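PDB 4A6D: acetylserotonin O-methyltransferase from Homo sapiens, which catalyses the transfer of a methyl group from S-adenosyl-L-methionine to N-acetylserotonin, yielding melatonin and S-adenosyl-L-homocysteine. Local coordinates for residues F34-A38 with Y93-V97; G42-V46 with R78-Y84; M198-C204 with E228-F232; V24-A28 with L63-C67. Numbering follows the deposited sequence.

How the contacts relate
Contacts 1, 2 and 4 belong to the N-terminal dimerisation domain, their centres 13 to 18 Å apart, and each pair touches. Phe-34 of contact 1 packs on Ala-28 of contact 4, Leu-37 of contact 1 on Leu-44 and on the backbone of Tyr-84 in contact 2, and the Tyr-84 hydroxyl meets Asp-65 of contact 4. Along the chain contact 2 is nested inside contact 1, and contact 4 crosses both, so the domain closes as an interlaced unit; all three reach the second subunit. Contact 3 follows in series, its centre 30 to 47 Å from theirs, at the edge strand 230-234 of the seven-stranded sheet of the S-adenosylmethionine-binding domain.

Contact 1: F34-A38 with Y93-V97; sequences FDLLA and YLTTV
Phe-34 offers one ring face to Leu-94: the Leu-94 CD1 methyl lies 3.9 Å from the ring centroid and 17° off its normal, a CH-pi contact, while Phe-34 CD2 is 3.6 Å from Leu-94 CB. Both have chi1 m, Leu-94 with chi2 t and Phe-34 with chi2 -66°. Segment 34-38 is helical, with Ala-38 N bonded to Phe-34 O at 3.0 Å. Segment 93-97 comes off the end of helix 88-94, and Thr-95 turns extended (phi/psi -104/138), bringing its CA within 5.1 Å of Asp-35 CA. Asp-35, chi1 m, then takes two hydrogen bonds from one residue: Thr-96 N to Asp-35 OD1 (2.7 Å, 174°) and Thr-96 OG1 to Asp-35 OD2 (2.7 Å). Thr-95 CG2 packs 3.8 Å from Ala-38 CB. Nearby, Tyr-93 hydrogen-bonds Asp-6 of the second subunit, placing the contact beside the dimer interface. Within the dimerisation domain, apolar packing and paired hydrogen bonds together hold the chain leaving helix 88-94 to helix 33-39.

Contact 2: G42-V46 with R78-Y84; sequences GPLDV and RGGKAFY
This is a single antiparallel bridge, at the surface of the dimerisation domain, between the loop preceding helix 46-53 and the second strand of a beta hairpin. Leu-44 and Tyr-84 form a hydrogen-bonded pair with CA atoms 5.3 Å apart: Leu-44 N to Tyr-84 O is 3.1 Å (151°) and Tyr-84 N to Leu-44 O is 2.9 Å (174°). Residues 43-45 are extended (psi near 150° to 173°). The hairpin reverses through a type II' turn from Arg-78 to Lys-81, with Gly-79 supplying the positive phi (60/-135). Asp-45 CA approaches Ala-82 O at 3.5 Å in a CA-H...O contact, and Asp-45 CB sits off-centre on the Phe-83 ring, 4.3 Å from its centroid. Pro-43 CB meets Phe-83 CB at 3.9 Å; Val-46 CG2 meets Tyr-84 CE1 at 3.8 Å. Chi1 of Phe-83 and Tyr-84 is m, whereas Asp-45 takes p, so that it N-caps helix 46-53 through OD1 to Ala-48 N. The Tyr-84 hydroxyl bonds Asp-65 of helix 57-69. A short extended segment between helices 33-39 and 46-53, bridged to the two-stranded wing 73-78/81-86, is characteristic of the winged-helix fold.

Contact 3: M198-C204 with E228-F232; sequences MSLYPGC and EQIDF
Helix 192-200 finishes in segment 198-204: Tyr-201 is the first residue to leave helical angles (-118/85), and the chain then folds through Pro-202 (-59/-27) and Gly-203 (-75/-38) to an extended Cys-204 (-65/160). Segment 228-232 enters strand 230-234 at Ile-230, just after Gln-229 (-108/-21); the nearest CA atoms, those of Met-198 and Gln-229, are 6.6 Å apart. The Gln-229 side chain, chi1 -90°, chi2 t and chi3 -65°, reaches into this turn. Its NE2 donates to Cys-204 O at 2.9 Å (161°) and to Met-198 O at 3.3 Å (137°), thereby joining the last turn of helix 192-200 to Cys-204, just before strand 205-210, through one amide. Alongside these hydrogen bonds, Met-198 CG packs on Ile-230 CG1 at 3.8 Å, Met-198 having chi1 and chi2 both m. In the Rossmann-like methyltransferase sheet, strand 230-234 is an edge strand running parallel to 205-210, onto whose Ile-206 both Met-198 and Ile-230 pack, so the contact links helix 192-200 to the sheet margin.

Contact 4: V24-A28 with L63-C67; sequences VLFAA and LLDIC
Helix 7-31 packs across helix 57-69 of the winged-helix-like dimerisation domain, an entirely apolar helix-helix contact. The axes of the short segments 24-28 and 63-67 come within 10.4 Å at a signed crossing angle of -123°, steeply inclined and closer to antiparallel than to parallel. Both segments are regular helix, as Ala-28 N to Val-24 O (2.9 Å) and Cys-67 N to Leu-63 O (3.1 Å) attest; the nearest CA atoms are those of Val-24 and Leu-63, 6.6 Å apart. Two bumps fit two hollows. Val-24, chi1 t, projects toward the other helix, and its CG1 sits in the groove flanked by Ile-66 and Cys-67, 3.7 Å from Ile-66 CG2 and 4.1 Å from Cys-67 SG. In the reverse sense the Leu-63 CA-to-CB bond points sideways, but with chi1 t and chi2 p its end comes nearer and its methyls lie over two alanines: CD1 is 4.2 Å from Ala-27 CB, and CD2 4.0 Å from Ala-28 CA. The small alanine side chains permit this close seating of a branched leucine. All six touching residues are buried, partly by the second subunit, whose Leu-301 packs on Val-24 and whose Gln-297 packs on Ile-66, while its Arg-291 forms a salt bridge with Asp-65. Beside the Leu-63 methyls, Ala-28 CB rests 4.2 Å from Cys-67 SG.

Contact 1: F34-A38 with Y93-V97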
loop_
_atom_site.group_PDB
_atom_site.type_symbol
_atom_site.label_atom_id
_atom_site.label_comp_id
_atom_site.label_asym_id
_atom_site.label_seq_id
_atom_site.Cartn_x
_atom_site.Cartn_y
_atom_site.Cartn_z
ATOM N N PHE A 34 -7.145 13.560 -13.157
ATOM C CA PHE A 34 -6.675 13.304 -14.523
ATOM C C PHE A 34 -7.694 13.662 -15.600
ATOM O O PHE A 34 -7.297 14.232 -16.616
ATOM C CB PHE A 34 -6.155 11.864 -14.660
ATOM C CG PHE A 34 -5.210 11.481 -13.540
ATOM C CD1 PHE A 34 -3.972 12.107 -13.405
ATOM C CD2 PHE A 34 -5.575 10.526 -12.598
ATOM C CE1 PHE A 34 -3.115 11.780 -12.351
ATOM C CE2 PHE A 34 -4.706 10.180 -11.559
ATOM C CZ PHE A 34 -3.487 10.818 -11.436
ATOM N N ASP A 35 -9.000 13.389 -15.356
ATOM C CA ASP A 35 -10.090 13.733 -16.278
ATOM C C ASP A 35 -10.231 15.256 -16.410
ATOM O O ASP A 35 -10.273 15.763 -17.533
ATOM C CB ASP A 35 -11.425 13.102 -15.836
ATOM C CG ASP A 35 -11.545 11.611 -16.089
ATOM O OD1 ASP A 35 -11.073 11.144 -17.157
ATOM O OD2 ASP A 35 -12.184 10.923 -15.263
ATOM N N LEU A 36 -10.265 15.973 -15.267
ATOM C CA LEU A 36 -10.360 17.432 -15.184
ATOM C C LEU A 36 -9.200 18.105 -15.927
ATOM O O LEU A 36 -9.421 19.115 -16.601
ATOM C CB LEU A 36 -10.360 17.874 -13.708
ATOM C CG LEU A 36 -10.617 19.359 -13.436
ATOM C CD1 LEU A 36 -12.106 19.665 -13.463
ATOM C CD2 LEU A 36 -10.036 19.770 -12.104
ATOM N N LEU A 37 -7.970 17.541 -15.794
ATOM C CA LEU A 37 -6.756 18.030 -16.453
ATOM C C LEU A 37 -6.781 17.787 -17.959
ATOM O O LEU A 37 -6.222 18.593 -18.699
ATOM C CB LEU A 37 -5.475 17.432 -15.835
ATOM C CG LEU A 37 -5.031 17.978 -14.469
ATOM C CD1 LEU A 37 -3.969 17.100 -13.859
ATOM C CD2 LEU A 37 -4.525 19.402 -14.572
ATOM N N ALA A 38 -7.423 16.692 -18.407
ATOM C CA ALA A 38 -7.565 16.328 -19.823
ATOM C C ALA A 38 -8.691 17.122 -20.508
ATOM O O ALA A 38 -8.644 17.316 -21.727
ATOM C CB ALA A 38 -7.820 14.834 -19.956
ATOM N N TYR A 93 -3.474 5.910 -19.331
ATOM C CA TYR A 93 -4.040 4.922 -18.403
ATOM C C TYR A 93 -4.946 5.436 -17.327
ATOM O O TYR A 93 -5.519 4.625 -16.603
ATOM C CB TYR A 93 -2.924 4.079 -17.760
ATOM C CG TYR A 93 -1.983 3.419 -18.743
ATOM C CD1 TYR A 93 -2.414 2.374 -19.560
ATOM C CD2 TYR A 93 -0.654 3.824 -18.847
ATOM C CE1 TYR A 93 -1.560 1.787 -20.498
ATOM C CE2 TYR A 93 0.213 3.232 -19.768
ATOM C CZ TYR A 93 -0.245 2.210 -20.589
ATOM O OH TYR A 93 0.608 1.623 -21.492
ATOM N N LEU A 94 -5.040 6.760 -17.169
ATOM C CA LEU A 94 -5.784 7.369 -16.071
ATOM C C LEU A 94 -6.901 8.340 -16.470
ATOM O O LEU A 94 -7.535 8.911 -15.582
ATOM C CB LEU A 94 -4.790 8.013 -15.053
ATOM C CG LEU A 94 -3.681 7.093 -14.500
ATOM C CD1 LEU A 94 -2.677 7.870 -13.664
ATOM C CD2 LEU A 94 -4.259 5.995 -13.653
ATOM N N THR A 95 -7.153 8.528 -17.780
ATOM C CA THR A 95 -8.267 9.362 -18.267
ATOM C C THR A 95 -9.379 8.429 -18.759
ATOM O O THR A 95 -9.091 7.406 -19.389
ATOM C CB THR A 95 -7.842 10.418 -19.317
ATOM O OG1 THR A 95 -7.519 9.793 -20.560
ATOM C CG2 THR A 95 -6.699 11.339 -18.829
ATOM N N THR A 96 -10.640 8.764 -18.434
ATOM C CA THR A 96 -11.835 7.988 -18.783
ATOM C C THR A 96 -11.995 7.771 -20.307
ATOM O O THR A 96 -12.374 6.673 -20.727
ATOM C CB THR A 96 -13.060 8.569 -18.050
ATOM O OG1 THR A 96 -12.757 8.652 -16.656
ATOM C CG2 THR A 96 -14.312 7.735 -18.225
ATOM N N VAL A 97 -11.663 8.790 -21.123
ATOM C CA VAL A 97 -11.757 8.719 -22.592
ATOM C C VAL A 97 -10.752 7.763 -23.234
ATOM O O VAL A 97 -11.055 7.215 -24.295
ATOM C CB VAL A 97 -11.767 10.093 -23.321
ATOM C CG1 VAL A 97 -13.060 10.858 -23.054
ATOM C CG2 VAL A 97 -10.534 10.930 -22.986
#

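Contact 2: G42-V46 with R78-Y84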
loop_
_atom_site.group_PDB
_atom_site.type_symbol
_atom_site.label_atom_id
_atom_site.label_comp_id
_atom_site.label_asym_id
_atom_site.label_seq_id
_atom_site.Cartn_x
_atom_site.Cartn_y
_atom_site.Cartn_z
ATOM N N GLY A 42 -5.892 23.953 -20.974
ATOM C CA GLY A 42 -4.452 23.869 -20.760
ATOM C C GLY A 42 -4.119 23.367 -19.367
ATOM O O GLY A 42 -4.939 22.673 -18.752
ATOM N N PRO A 43 -2.916 23.689 -18.832
ATOM C CA PRO A 43 -2.581 23.247 -17.466
ATOM C C PRO A 43 -3.334 24.046 -16.398
ATOM O O PRO A 43 -3.682 25.203 -16.638
ATOM C CB PRO A 43 -1.071 23.459 -17.390
ATOM C CG PRO A 43 -0.806 24.583 -18.312
ATOM C CD PRO A 43 -1.822 24.488 -19.422
ATOM N N LEU A 44 -3.577 23.429 -15.223
ATOM C CA LEU A 44 -4.326 24.045 -14.116
ATOM C C LEU A 44 -3.527 24.217 -12.818
ATOM O O LEU A 44 -2.741 23.331 -12.468
ATOM C CB LEU A 44 -5.573 23.198 -13.774
ATOM C CG LEU A 44 -6.628 22.924 -14.829
ATOM C CD1 LEU A 44 -7.642 21.944 -14.293
ATOM C CD2 LEU A 44 -7.324 24.203 -15.259
ATOM N N ASP A 45 -3.814 25.300 -12.058
ATOM C CA ASP A 45 -3.196 25.527 -10.740
ATOM C C ASP A 45 -3.986 24.777 -9.645
ATOM O O ASP A 45 -5.051 24.226 -9.946
ATOM C CB ASP A 45 -3.045 27.034 -10.413
ATOM C CG ASP A 45 -4.312 27.880 -10.426
ATOM O OD1 ASP A 45 -5.384 27.368 -10.022
ATOM O OD2 ASP A 45 -4.219 29.077 -10.767
ATOM N N VAL A 46 -3.467 24.756 -8.391
ATOM C CA VAL A 46 -4.062 24.094 -7.207
ATOM C C VAL A 46 -5.533 24.508 -6.996
ATOM O O VAL A 46 -6.400 23.642 -6.904
ATOM C CB VAL A 46 -3.200 24.282 -5.908
ATOM C CG1 VAL A 46 -3.883 23.681 -4.675
ATOM C CG2 VAL A 46 -1.803 23.693 -6.077
ATOM N N ARG A 78 4.557 29.468 -13.858
ATOM C CA ARG A 78 4.093 30.669 -14.562
ATOM C C ARG A 78 3.754 31.695 -13.484
ATOM O O ARG A 78 2.852 31.451 -12.668
ATOM C CB ARG A 78 2.883 30.399 -15.468
ATOM C CG ARG A 78 3.177 29.603 -16.731
ATOM C CD ARG A 78 1.867 29.220 -17.392
ATOM N NE ARG A 78 2.025 28.221 -18.450
ATOM C CZ ARG A 78 1.010 27.644 -19.085
ATOM N NH1 ARG A 78 -0.242 27.953 -18.770
ATOM N NH2 ARG A 78 1.240 26.750 -20.039
ATOM N N GLY A 79 4.525 32.796 -13.458
ATOM C CA GLY A 79 4.374 33.847 -12.465
ATOM C C GLY A 79 4.585 33.283 -11.076
ATOM O O GLY A 79 5.482 32.456 -10.872
ATOM N N GLY A 80 3.703 33.659 -10.150
ATOM C CA GLY A 80 3.732 33.153 -8.779
ATOM C C GLY A 80 2.836 31.944 -8.550
ATOM O O GLY A 80 2.139 31.881 -7.529
ATOM N N LYS A 81 2.845 30.967 -9.501
ATOM C CA LYS A 81 1.997 29.777 -9.436
ATOM C C LYS A 81 2.498 28.566 -10.235
ATOM O O LYS A 81 2.953 28.698 -11.380
ATOM C CB LYS A 81 0.572 30.119 -9.922
ATOM C CG LYS A 81 -0.461 30.268 -8.814
ATOM C CD LYS A 81 -1.736 30.938 -9.334
ATOM C CE LYS A 81 -2.542 31.601 -8.237
ATOM N NZ LYS A 81 -1.860 32.797 -7.656
ATOM N N ALA A 82 2.317 27.370 -9.636
ATOM C CA ALA A 82 2.579 26.055 -10.237
ATOM C C ALA A 82 1.360 25.692 -11.053
ATOM O O ALA A 82 0.234 25.945 -10.618
ATOM C CB ALA A 82 2.781 25.002 -9.153
ATOM N N PHE A 83 1.596 25.113 -12.240
ATOM C CA PHE A 83 0.581 24.635 -13.177
ATOM C C PHE A 83 0.849 23.181 -13.522
ATOM O O PHE A 83 1.946 22.826 -13.959
ATOM C CB PHE A 83 0.501 25.523 -14.426
ATOM C CG PHE A 83 -0.118 26.868 -14.136
ATOM C CD1 PHE A 83 -1.495 27.039 -14.169
ATOM C CD2 PHE A 83 0.676 27.959 -13.802
ATOM C CE1 PHE A 83 -2.069 28.279 -13.879
ATOM C CE2 PHE A 83 0.100 29.199 -13.512
ATOM C CZ PHE A 83 -1.269 29.351 -13.568
ATOM N N TYR A 84 -0.153 22.336 -13.284
ATOM C CA TYR A 84 -0.075 20.894 -13.465
ATOM C C TYR A 84 -0.666 20.456 -14.765
ATOM O O TYR A 84 -1.640 21.042 -15.230
ATOM C CB TYR A 84 -0.765 20.183 -12.296
ATOM C CG TYR A 84 -0.204 20.596 -10.953
ATOM C CD1 TYR A 84 -0.706 21.708 -10.275
ATOM C CD2 TYR A 84 0.877 19.924 -10.392
ATOM C CE1 TYR A 84 -0.138 22.145 -9.076
ATOM C CE2 TYR A 84 1.442 20.343 -9.186
ATOM C CZ TYR A 84 0.933 21.455 -8.536
ATOM O OH TYR A 84 1.446 21.813 -7.324
#

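Contact 3: M198-C204 with E228-F232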
loop_
_atom_site.group_PDB
_atom_site.type_symbol
_atom_site.label_atom_id
_atom_site.label_comp_id
_atom_site.label_asym_id
_atom_site.label_seq_id
_atom_site.Cartn_x
_atom_site.Cartn_y
_atom_site.Cartn_z
ATOM N N MET A 198 -13.431 -10.970 -31.753
ATOM C CA MET A 198 -14.165 -10.802 -32.995
ATOM C C MET A 198 -13.546 -9.852 -34.012
ATOM O O MET A 198 -13.677 -10.088 -35.206
ATOM C CB MET A 198 -15.634 -10.511 -32.718
ATOM C CG MET A 198 -16.321 -11.648 -31.981
ATOM S SD MET A 198 -16.238 -13.263 -32.823
ATOM C CE MET A 198 -14.934 -14.117 -31.890
ATOM N N SER A 199 -12.851 -8.804 -33.566
ATOM C CA SER A 199 -12.168 -7.887 -34.485
ATOM C C SER A 199 -10.900 -8.576 -35.010
ATOM O O SER A 199 -10.559 -8.439 -36.188
ATOM C CB SER A 199 -11.831 -6.568 -33.795
ATOM O OG SER A 199 -10.991 -6.771 -32.673
ATOM N N LEU A 200 -10.242 -9.359 -34.132
ATOM C CA LEU A 200 -9.046 -10.132 -34.439
ATOM C C LEU A 200 -9.358 -11.292 -35.382
ATOM O O LEU A 200 -8.575 -11.548 -36.303
ATOM C CB LEU A 200 -8.403 -10.658 -33.149
ATOM C CG LEU A 200 -7.503 -9.711 -32.399
ATOM C CD1 LEU A 200 -7.151 -10.272 -31.056
ATOM C CD2 LEU A 200 -6.238 -9.438 -33.181
ATOM N N TYR A 201 -10.506 -11.975 -35.172
ATOM C CA TYR A 201 -10.940 -13.112 -35.997
ATOM C C TYR A 201 -12.279 -12.823 -36.713
ATOM O O TYR A 201 -13.354 -13.196 -36.230
ATOM C CB TYR A 201 -10.963 -14.419 -35.180
ATOM C CG TYR A 201 -9.612 -14.782 -34.592
ATOM C CD1 TYR A 201 -8.658 -15.464 -35.350
ATOM C CD2 TYR A 201 -9.252 -14.372 -33.305
ATOM C CE1 TYR A 201 -7.394 -15.759 -34.830
ATOM C CE2 TYR A 201 -8.006 -14.692 -32.764
ATOM C CZ TYR A 201 -7.077 -15.378 -33.534
ATOM O OH TYR A 201 -5.853 -15.719 -33.017
ATOM N N PRO A 202 -12.213 -12.162 -37.894
ATOM C CA PRO A 202 -13.445 -11.813 -38.625
ATOM C C PRO A 202 -14.358 -12.962 -39.034
ATOM O O PRO A 202 -15.560 -12.743 -39.218
ATOM C CB PRO A 202 -12.921 -11.062 -39.851
ATOM C CG PRO A 202 -11.580 -10.567 -39.455
ATOM C CD PRO A 202 -11.019 -11.634 -38.589
ATOM N N GLY A 203 -13.794 -14.151 -39.213
ATOM C CA GLY A 203 -14.576 -15.318 -39.615
ATOM C C GLY A 203 -15.422 -15.884 -38.491
ATOM O O GLY A 203 -16.571 -16.283 -38.703
ATOM N N CYS A 204 -14.849 -15.877 -37.278
ATOM C CA CYS A 204 -15.399 -16.399 -36.029
ATOM C C CYS A 204 -16.659 -15.696 -35.486
ATOM O O CYS A 204 -16.971 -14.567 -35.870
ATOM C CB CYS A 204 -14.297 -16.488 -34.971
ATOM S SG CYS A 204 -12.868 -17.496 -35.476
ATOM N N GLU A 228 -22.489 -8.120 -34.240
ATOM C CA GLU A 228 -23.231 -9.041 -35.124
ATOM C C GLU A 228 -22.569 -10.435 -35.081
ATOM O O GLU A 228 -23.082 -11.396 -35.667
ATOM C CB GLU A 228 -23.316 -8.500 -36.567
ATOM C CG GLU A 228 -24.490 -7.560 -36.799
ATOM C CD GLU A 228 -24.648 -7.027 -38.211
ATOM O OE1 GLU A 228 -24.975 -7.828 -39.119
ATOM O OE2 GLU A 228 -24.475 -5.802 -38.407
ATOM N N GLN A 229 -21.425 -10.519 -34.354
ATOM C CA GLN A 229 -20.588 -11.699 -34.121
ATOM C C GLN A 229 -20.737 -12.190 -32.676
ATOM O O GLN A 229 -20.405 -13.337 -32.388
ATOM C CB GLN A 229 -19.108 -11.332 -34.352
ATOM C CG GLN A 229 -18.599 -11.516 -35.783
ATOM C CD GLN A 229 -17.201 -10.961 -35.966
ATOM O OE1 GLN A 229 -16.963 -9.753 -35.865
ATOM N NE2 GLN A 229 -16.240 -11.829 -36.251
ATOM N N ILE A 230 -21.196 -11.307 -31.767
ATOM C CA ILE A 230 -21.317 -11.579 -30.330
ATOM C C ILE A 230 -22.755 -11.835 -29.895
ATOM O O ILE A 230 -23.654 -11.071 -30.230
ATOM C CB ILE A 230 -20.622 -10.479 -29.479
ATOM C CG1 ILE A 230 -19.222 -10.131 -30.039
ATOM C CG2 ILE A 230 -20.550 -10.856 -27.986
ATOM C CD1 ILE A 230 -18.801 -8.683 -29.828
ATOM N N ASP A 231 -22.939 -12.901 -29.115
ATOM C CA ASP A 231 -24.207 -13.363 -28.553
ATOM C C ASP A 231 -24.017 -13.489 -27.032
ATOM O O ASP A 231 -22.886 -13.501 -26.562
ATOM C CB ASP A 231 -24.570 -14.726 -29.200
ATOM C CG ASP A 231 -25.780 -15.460 -28.652
ATOM O OD1 ASP A 231 -26.728 -14.783 -28.177
ATOM O OD2 ASP A 231 -25.808 -16.713 -28.745
ATOM N N PHE A 232 -25.119 -13.563 -26.271
ATOM C CA PHE A 232 -25.090 -13.720 -24.819
ATOM C C PHE A 232 -25.976 -14.871 -24.396
ATOM O O PHE A 232 -27.088 -15.004 -24.900
ATOM C CB PHE A 232 -25.576 -12.446 -24.135
ATOM C CG PHE A 232 -24.500 -11.409 -23.949
ATOM C CD1 PHE A 232 -23.700 -11.410 -22.816
ATOM C CD2 PHE A 232 -24.272 -10.441 -24.917
ATOM C CE1 PHE A 232 -22.682 -10.467 -22.661
ATOM C CE2 PHE A 232 -23.253 -9.500 -24.761
ATOM C CZ PHE A 232 -22.465 -9.522 -23.637
#

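Contact 4: V24-A28 with L63-C67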
loop_
_atom_site.group_PDB
_atom_site.type_symbol
_atom_site.label_atom_id
_atom_site.label_comp_id
_atom_site.label_asym_id
_atom_site.label_seq_id
_atom_site.Cartn_x
_atom_site.Cartn_y
_atom_site.Cartn_z
ATOM N N VAL A 24 -2.724 7.327 -2.877
ATOM C CA VAL A 24 -2.578 8.601 -3.602
ATOM C C VAL A 24 -3.109 8.413 -5.030
ATOM O O VAL A 24 -3.924 9.220 -5.481
ATOM C CB VAL A 24 -1.121 9.126 -3.575
ATOM C CG1 VAL A 24 -0.840 10.098 -4.723
ATOM C CG2 VAL A 24 -0.815 9.770 -2.237
ATOM N N LEU A 25 -2.683 7.310 -5.708
ATOM C CA LEU A 25 -3.110 6.953 -7.056
ATOM C C LEU A 25 -4.623 6.704 -7.098
ATOM O O LEU A 25 -5.289 7.246 -7.974
ATOM C CB LEU A 25 -2.351 5.705 -7.542
ATOM C CG LEU A 25 -2.777 5.081 -8.899
ATOM C CD1 LEU A 25 -2.568 6.059 -10.041
ATOM C CD2 LEU A 25 -1.989 3.812 -9.184
ATOM N N PHE A 26 -5.156 5.910 -6.138
ATOM C CA PHE A 26 -6.573 5.555 -6.023
ATOM C C PHE A 26 -7.441 6.788 -5.793
ATOM O O PHE A 26 -8.470 6.929 -6.453
ATOM C CB PHE A 26 -6.804 4.517 -4.892
ATOM C CG PHE A 26 -6.082 3.176 -4.986
ATOM C CD1 PHE A 26 -5.611 2.697 -6.209
ATOM C CD2 PHE A 26 -5.885 2.392 -3.851
ATOM C CE1 PHE A 26 -4.942 1.465 -6.293
ATOM C CE2 PHE A 26 -5.234 1.157 -3.936
ATOM C CZ PHE A 26 -4.770 0.697 -5.157
ATOM N N ALA A 27 -7.016 7.687 -4.872
ATOM C CA ALA A 27 -7.734 8.916 -4.527
ATOM C C ALA A 27 -7.688 9.919 -5.658
ATOM O O ALA A 27 -8.679 10.591 -5.897
ATOM C CB ALA A 27 -7.177 9.527 -3.253
ATOM N N ALA A 28 -6.560 10.003 -6.373
ATOM C CA ALA A 28 -6.433 10.882 -7.531
ATOM C C ALA A 28 -7.426 10.411 -8.610
ATOM O O ALA A 28 -8.040 11.252 -9.268
ATOM C CB ALA A 28 -5.014 10.840 -8.071
ATOM N N LEU A 63 -1.769 16.171 -2.747
ATOM C CA LEU A 63 -2.091 15.147 -3.732
ATOM C C LEU A 63 -1.395 15.387 -5.078
ATOM O O LEU A 63 -0.775 14.460 -5.600
ATOM C CB LEU A 63 -3.622 15.050 -3.890
ATOM C CG LEU A 63 -4.189 13.771 -4.502
ATOM C CD1 LEU A 63 -4.420 12.712 -3.432
ATOM C CD2 LEU A 63 -5.494 14.055 -5.207
ATOM N N LEU A 64 -1.498 16.611 -5.633
ATOM C CA LEU A 64 -0.887 16.975 -6.919
ATOM C C LEU A 64 0.643 16.897 -6.831
ATOM O O LEU A 64 1.275 16.329 -7.724
ATOM C CB LEU A 64 -1.299 18.398 -7.361
ATOM C CG LEU A 64 -2.769 18.643 -7.746
ATOM C CD1 LEU A 64 -3.054 20.133 -7.817
ATOM C CD2 LEU A 64 -3.137 17.965 -9.079
ATOM N N ASP A 65 1.229 17.450 -5.743
ATOM C CA ASP A 65 2.677 17.440 -5.536
ATOM C C ASP A 65 3.231 16.036 -5.416
ATOM O O ASP A 65 4.265 15.747 -6.024
ATOM C CB ASP A 65 3.100 18.341 -4.374
ATOM C CG ASP A 65 2.973 19.832 -4.653
ATOM O OD1 ASP A 65 2.901 20.212 -5.851
ATOM O OD2 ASP A 65 2.979 20.626 -3.671
ATOM N N ILE A 66 2.522 15.137 -4.712
ATOM C CA ILE A 66 2.948 13.737 -4.628
ATOM C C ILE A 66 2.886 13.107 -6.045
ATOM O O ILE A 66 3.841 12.444 -6.439
ATOM C CB ILE A 66 2.170 12.943 -3.553
ATOM C CG1 ILE A 66 2.507 13.494 -2.157
ATOM C CG2 ILE A 66 2.464 11.436 -3.632
ATOM C CD1 ILE A 66 1.495 13.341 -1.118
ATOM N N CYS A 67 1.817 13.398 -6.825
ATOM C CA CYS A 67 1.623 12.891 -8.196
ATOM C C CYS A 67 2.777 13.305 -9.118
ATOM O O CYS A 67 3.215 12.493 -9.938
ATOM C CB CYS A 67 0.268 13.318 -8.758
ATOM S SG CYS A 67 -1.141 12.375 -8.103
#